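Local coordinates for neurotoxin (Clostridium botulinum, PDB 2QN0), which is the zinc protease light chain of botulinum neurotoxin type C, which probably cleaves SNARE proteins of the neuronal membrane-fusion machinery, at residues 268-271 with 276-279; 358-363 with 370-375. One frame throughout, in Å; residues are numbered along the deposited sequence.

Contact 1 of 2, residues 268-271 with 276-279; sequences AEIY and PTID. With ZN (zinc ion), chain B.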
loop_
_atom_site.group_PDB
_atom_site.type_symbol
_atom_site.label_atom_id
_atom_site.label_comp_id
_atom_site.label_asym_id
_atom_site.label_seq_id
_atom_site.Cartn_x
_atom_site.Cartn_y
_atom_site.Cartn_z
ATOM N N ALA A 268 -6.197 11.450 -4.481
ATOM C CA ALA A 268 -5.924 10.120 -3.932
ATOM C C ALA A 268 -4.974 10.254 -2.738
ATOM O O ALA A 268 -5.102 9.536 -1.740
ATOM C CB ALA A 268 -5.299 9.233 -5.002
ATOM N N GLU A 269 -4.020 11.174 -2.844
ATOM C CA GLU A 269 -3.062 11.404 -1.766
ATOM C C GLU A 269 -3.754 12.072 -0.584
ATOM O O GLU A 269 -3.480 11.756 0.574
ATOM C CB GLU A 269 -1.914 12.295 -2.249
ATOM C CG GLU A 269 -1.023 11.656 -3.303
ATOM C CD GLU A 269 -0.384 10.376 -2.799
ATOM O OE1 GLU A 269 -0.442 10.142 -1.577
ATOM O OE2 GLU A 269 0.175 9.619 -3.615
ATOM N N ILE A 270 -4.647 13.008 -0.881
ATOM C CA ILE A 270 -5.373 13.709 0.164
ATOM C C ILE A 270 -6.175 12.728 1.020
ATOM O O ILE A 270 -6.212 12.851 2.245
ATOM C CB ILE A 270 -6.310 14.786 -0.447
ATOM C CG1 ILE A 270 -5.462 15.919 -1.040
ATOM C CG2 ILE A 270 -7.263 15.331 0.619
ATOM C CD1 ILE A 270 -6.268 17.038 -1.686
ATOM N N TYR A 271 -6.816 11.752 0.387
ATOM C CA TYR A 271 -7.586 10.776 1.149
ATOM C C TYR A 271 -6.687 9.808 1.913
ATOM O O TYR A 271 -6.983 9.451 3.052
ATOM C CB TYR A 271 -8.532 9.996 0.238
ATOM C CG TYR A 271 -9.851 10.709 0.006
ATOM C CD1 TYR A 271 -10.547 11.287 1.070
ATOM C CD2 TYR A 271 -10.414 10.780 -1.266
ATOM C CE1 TYR A 271 -11.783 11.920 0.868
ATOM C CE2 TYR A 271 -11.644 11.408 -1.477
ATOM C CZ TYR A 271 -12.320 11.971 -0.408
ATOM O OH TYR A 271 -13.542 12.571 -0.620
ATOM N N PRO A 276 -7.694 17.305 8.217
ATOM C CA PRO A 276 -8.252 18.558 7.686
ATOM C C PRO A 276 -7.971 18.777 6.198
ATOM O O PRO A 276 -8.707 19.495 5.516
ATOM C CB PRO A 276 -7.585 19.625 8.552
ATOM C CG PRO A 276 -7.384 18.926 9.849
ATOM C CD PRO A 276 -6.896 17.561 9.427
ATOM N N THR A 277 -6.899 18.160 5.705
ATOM C CA THR A 277 -6.499 18.270 4.304
ATOM C C THR A 277 -7.618 17.861 3.354
ATOM O O THR A 277 -7.681 18.334 2.221
ATOM C CB THR A 277 -5.255 17.387 4.014
ATOM O OG1 THR A 277 -4.122 17.938 4.686
ATOM C CG2 THR A 277 -4.962 17.318 2.516
ATOM N N ILE A 278 -8.493 16.972 3.814
ATOM C CA ILE A 278 -9.604 16.508 2.992
ATOM C C ILE A 278 -10.445 17.698 2.527
ATOM O O ILE A 278 -11.034 17.665 1.448
ATOM C CB ILE A 278 -10.485 15.512 3.780
ATOM C CG1 ILE A 278 -9.718 14.197 3.968
ATOM C CG2 ILE A 278 -11.800 15.261 3.041
ATOM C CD1 ILE A 278 -10.412 13.181 4.860
ATOM N N ASP A 279 -10.483 18.751 3.337
ATOM C CA ASP A 279 -11.256 19.942 2.995
ATOM C C ASP A 279 -10.708 20.703 1.788
ATOM O O ASP A 279 -11.367 21.607 1.268
ATOM C CB ASP A 279 -11.346 20.879 4.199
ATOM C CG ASP A 279 -12.132 20.274 5.347
ATOM O OD1 ASP A 279 -13.191 19.669 5.086
ATOM O OD2 ASP A 279 -11.697 20.409 6.507
HETATM ZN ZN ZN B . 0.210 8.204 -1.265
HETATM O O HOH W 1 2.011 7.393 -1.921
#
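Ile-270 presses its CG2 methyl against the backbone of the short 3-10 segment 276-279, lying 3.4 Å from the Thr-277 carbonyl oxygen O and 3.5 Å from Ile-278 CA. The same methyl meets the branch methyl of Thr-277, CG2 to CG2, at 3.6 Å, so one branch of Ile-270 fills the angle between two consecutive residues. Its first torsion (chi1 -69°) sets CG2 anti to the backbone N and leaves CG1 to run past Thr-277 CG2. Those distances mark the tight part of the contact, where the CA atoms of Ile-270 and Ile-278 are 5.8 Å apart. Packing is slacker at Tyr-271, whose CE1 stands 4.0 Å from Ile-278 CG2; the methyl comes at the ring obliquely and the two side chains cross at about a right angle. No hydrogen bond joins the segments, and Asp-279 is exposed, its CB pointing away from 268-271. That 3-10 turn is held by its own backbone bond, Asp-279 N to Pro-276 O. The apolar contact thus backs one side of helix 267-273, while Glu-269, one residue before Ile-270, reaches the zinc ion with OE1 at 2.1 Å. A water also binds the metal, and His-229 and His-233 complete its protein ligands: the HExxH-plus-glutamate zinc site of a metalloprotease of the Peptidase_MA clan.

Contact 2 of 2, residues 358-363 with 370-375; sequences FTEFNY and QNRKIY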
loop_
_atom_site.group_PDB
_atom_site.type_symbol
_atom_site.label_atom_id
_atom_site.label_comp_id
_atom_site.label_asym_id
_atom_site.label_seq_id
_atom_site.Cartn_x
_atom_site.Cartn_y
_atom_site.Cartn_z
ATOM N N PHE A 358 -9.596 5.296 7.953
ATOM C CA PHE A 358 -8.363 4.584 7.634
ATOM C C PHE A 358 -7.471 5.575 6.891
ATOM O O PHE A 358 -7.363 5.530 5.663
ATOM C CB PHE A 358 -8.667 3.374 6.750
ATOM C CG PHE A 358 -9.270 2.216 7.499
ATOM C CD1 PHE A 358 -8.482 1.424 8.329
ATOM C CD2 PHE A 358 -10.626 1.930 7.391
ATOM C CE1 PHE A 358 -9.037 0.362 9.043
ATOM C CE2 PHE A 358 -11.193 0.870 8.103
ATOM C CZ PHE A 358 -10.395 0.084 8.930
ATOM N N THR A 359 -6.843 6.476 7.649
ATOM C CA THR A 359 -5.974 7.504 7.081
ATOM C C THR A 359 -4.682 7.635 7.886
ATOM O O THR A 359 -4.656 7.354 9.082
ATOM C CB THR A 359 -6.655 8.892 7.092
ATOM O OG1 THR A 359 -6.829 9.322 8.450
ATOM C CG2 THR A 359 -8.019 8.829 6.407
ATOM N N GLU A 360 -3.619 8.075 7.220
ATOM C CA GLU A 360 -2.321 8.261 7.872
ATOM C C GLU A 360 -2.452 9.190 9.082
ATOM O O GLU A 360 -1.917 8.919 10.163
ATOM C CB GLU A 360 -1.330 8.869 6.881
ATOM C CG GLU A 360 0.083 9.028 7.430
ATOM C CD GLU A 360 0.980 9.816 6.495
ATOM O OE1 GLU A 360 0.872 9.617 5.264
ATOM O OE2 GLU A 360 1.799 10.623 6.987
ATOM N N PHE A 361 -3.160 10.295 8.877
ATOM C CA PHE A 361 -3.388 11.296 9.913
ATOM C C PHE A 361 -4.008 10.678 11.167
ATOM O O PHE A 361 -3.607 10.986 12.290
ATOM C CB PHE A 361 -4.317 12.387 9.369
ATOM C CG PHE A 361 -4.451 13.577 10.274
ATOM C CD1 PHE A 361 -3.501 14.594 10.253
ATOM C CD2 PHE A 361 -5.521 13.676 11.157
ATOM C CE1 PHE A 361 -3.616 15.696 11.100
ATOM C CE2 PHE A 361 -5.643 14.772 12.007
ATOM C CZ PHE A 361 -4.688 15.783 11.977
ATOM N N ASN A 362 -4.995 9.810 10.971
ATOM C CA ASN A 362 -5.666 9.163 12.090
ATOM C C ASN A 362 -4.734 8.144 12.745
ATOM O O ASN A 362 -4.700 8.024 13.969
ATOM C CB ASN A 362 -6.956 8.490 11.602
ATOM C CG ASN A 362 -7.882 8.097 12.739
ATOM O OD1 ASN A 362 -7.884 8.726 13.800
ATOM N ND2 ASN A 362 -8.692 7.062 12.514
ATOM N N TYR A 363 -3.962 7.422 11.938
ATOM C CA TYR A 363 -3.042 6.433 12.503
ATOM C C TYR A 363 -2.017 7.096 13.424
ATOM O O TYR A 363 -1.684 6.555 14.477
ATOM C CB TYR A 363 -2.295 5.667 11.403
ATOM C CG TYR A 363 -3.183 4.957 10.402
ATOM C CD1 TYR A 363 -4.423 4.435 10.776
ATOM C CD2 TYR A 363 -2.768 4.784 9.082
ATOM C CE1 TYR A 363 -5.229 3.761 9.854
ATOM C CE2 TYR A 363 -3.559 4.110 8.160
ATOM C CZ TYR A 363 -4.789 3.603 8.551
ATOM O OH TYR A 363 -5.572 2.939 7.632
ATOM N N GLN A 370 4.869 10.785 16.491
ATOM C CA GLN A 370 5.007 12.101 15.888
ATOM C C GLN A 370 4.878 11.866 14.390
ATOM O O GLN A 370 5.253 10.804 13.895
ATOM C CB GLN A 370 6.391 12.682 16.202
ATOM C CG GLN A 370 6.641 14.079 15.640
ATOM C CD GLN A 370 5.689 15.114 16.212
ATOM O OE1 GLN A 370 4.482 15.064 15.968
ATOM N NE2 GLN A 370 6.228 16.059 16.986
ATOM N N ASN A 371 4.345 12.843 13.666
ATOM C CA ASN A 371 4.205 12.691 12.226
ATOM C C ASN A 371 4.046 14.046 11.554
ATOM O O ASN A 371 3.768 15.048 12.213
ATOM C CB ASN A 371 2.999 11.799 11.895
ATOM C CG ASN A 371 2.975 11.370 10.436
ATOM O OD1 ASN A 371 4.002 10.987 9.879
ATOM N ND2 ASN A 371 1.797 11.415 9.815
ATOM N N ARG A 372 4.232 14.070 10.239
ATOM C CA ARG A 372 4.090 15.304 9.482
ATOM C C ARG A 372 2.670 15.820 9.678
ATOM O O ARG A 372 1.727 15.039 9.774
ATOM C CB ARG A 372 4.369 15.043 7.998
ATOM C CG ARG A 372 3.569 13.891 7.396
ATOM C CD ARG A 372 4.020 13.599 5.968
ATOM N NE ARG A 372 3.374 12.408 5.416
ATOM C CZ ARG A 372 3.656 11.891 4.223
ATOM N NH1 ARG A 372 4.573 12.459 3.451
ATOM N NH2 ARG A 372 3.024 10.797 3.803
ATOM N N LYS A 373 2.521 17.138 9.757
ATOM C CA LYS A 373 1.210 17.741 9.954
ATOM C C LYS A 373 0.364 17.681 8.684
ATOM O O LYS A 373 -0.859 17.546 8.750
ATOM C CB LYS A 373 1.369 19.192 10.399
ATOM C CG LYS A 373 0.060 19.871 10.767
ATOM C CD LYS A 373 0.315 21.271 11.293
ATOM C CE LYS A 373 -0.980 21.962 11.680
ATOM N NZ LYS A 373 -0.719 23.341 12.183
ATOM N N ILE A 374 1.022 17.796 7.537
ATOM C CA ILE A 374 0.345 17.743 6.243
ATOM C C ILE A 374 1.147 16.876 5.287
ATOM O O ILE A 374 2.351 16.686 5.468
ATOM C CB ILE A 374 0.190 19.150 5.607
ATOM C CG1 ILE A 374 1.528 19.888 5.629
ATOM C CG2 ILE A 374 -0.894 19.936 6.338
ATOM C CD1 ILE A 374 1.514 21.205 4.863
ATOM N N TYR A 375 0.479 16.351 4.267
ATOM C CA TYR A 375 1.143 15.502 3.285
ATOM C C TYR A 375 2.280 16.257 2.593
ATOM O O TYR A 375 3.322 15.681 2.285
ATOM C CB TYR A 375 0.132 15.018 2.242
ATOM C CG TYR A 375 0.737 14.141 1.172
ATOM C CD1 TYR A 375 1.177 12.850 1.466
ATOM C CD2 TYR A 375 0.884 14.605 -0.136
ATOM C CE1 TYR A 375 1.750 12.040 0.479
ATOM C CE2 TYR A 375 1.450 13.805 -1.127
ATOM C CZ TYR A 375 1.881 12.523 -0.811
ATOM O OH TYR A 375 2.441 11.728 -1.786
#
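Glu-360 lays its carboxylate along the side of the Arg-372 guanidinium, the two planes only 23° apart. The salt bridge is bidentate and side-on: Arg-372 NH2 donates to Glu-360 OE1 at 2.9 Å with an N-H...O angle of 171°, and NE donates to OE2, each oxygen using its syn lone pair. The anti lone pair of Glu-360 OE2 takes a second donor, Asn-371 ND2, at 2.9 Å; OE2 lies in the amide plane, although the amide and carboxylate are turned well apart. With CG anti to the backbone N (chi1 -176°) and an extended chain beyond it, Glu-360 reaches from the first turn of its helix to these donors. Tyr-375 CD1 lies over one face of the Arg-372 guanidinium, 3.5 Å above its plane and offset toward the rim. A looser touch brings the Phe-361 ring edge to Lys-373 O, 4.1 Å from CE1. Glu-360 OE1 is also hydrogen-bonded to His-229 ND1, so Glu-360 is a second-shell residue that probably orients this zinc ligand. Thr-359 OG1 caps helix 360-366 through Asn-362 N, and the loop 370-375 passes beside that helix, where Arg-372 touches both Phe-273 of helix 267-273 and His-229 of helix 223-238.

From the N terminus, helix 223-238 supplies the two zinc-binding histidines before either contact begins. Contact 1 then folds the chain leaving helix 267-273 back onto that helix, closing a loop with four residues between its segments. After helices 283-304, 319-330 and 344-357, contact 2 closes a second short loop, with six residues between 358-363 and 370-375. The two follow in series, neither nested nor crossed, yet their centres are 10 Å apart and they touch directly: Glu-269 CD packs 3.3 Å from Tyr-375 OH, and Pro-276 CD 3.8 Å from Phe-361 CZ. Backbone hydrogen bonds of Glu-360 with Ala-272 and of Phe-361 with Phe-273 further join helices 267-273 and 360-366.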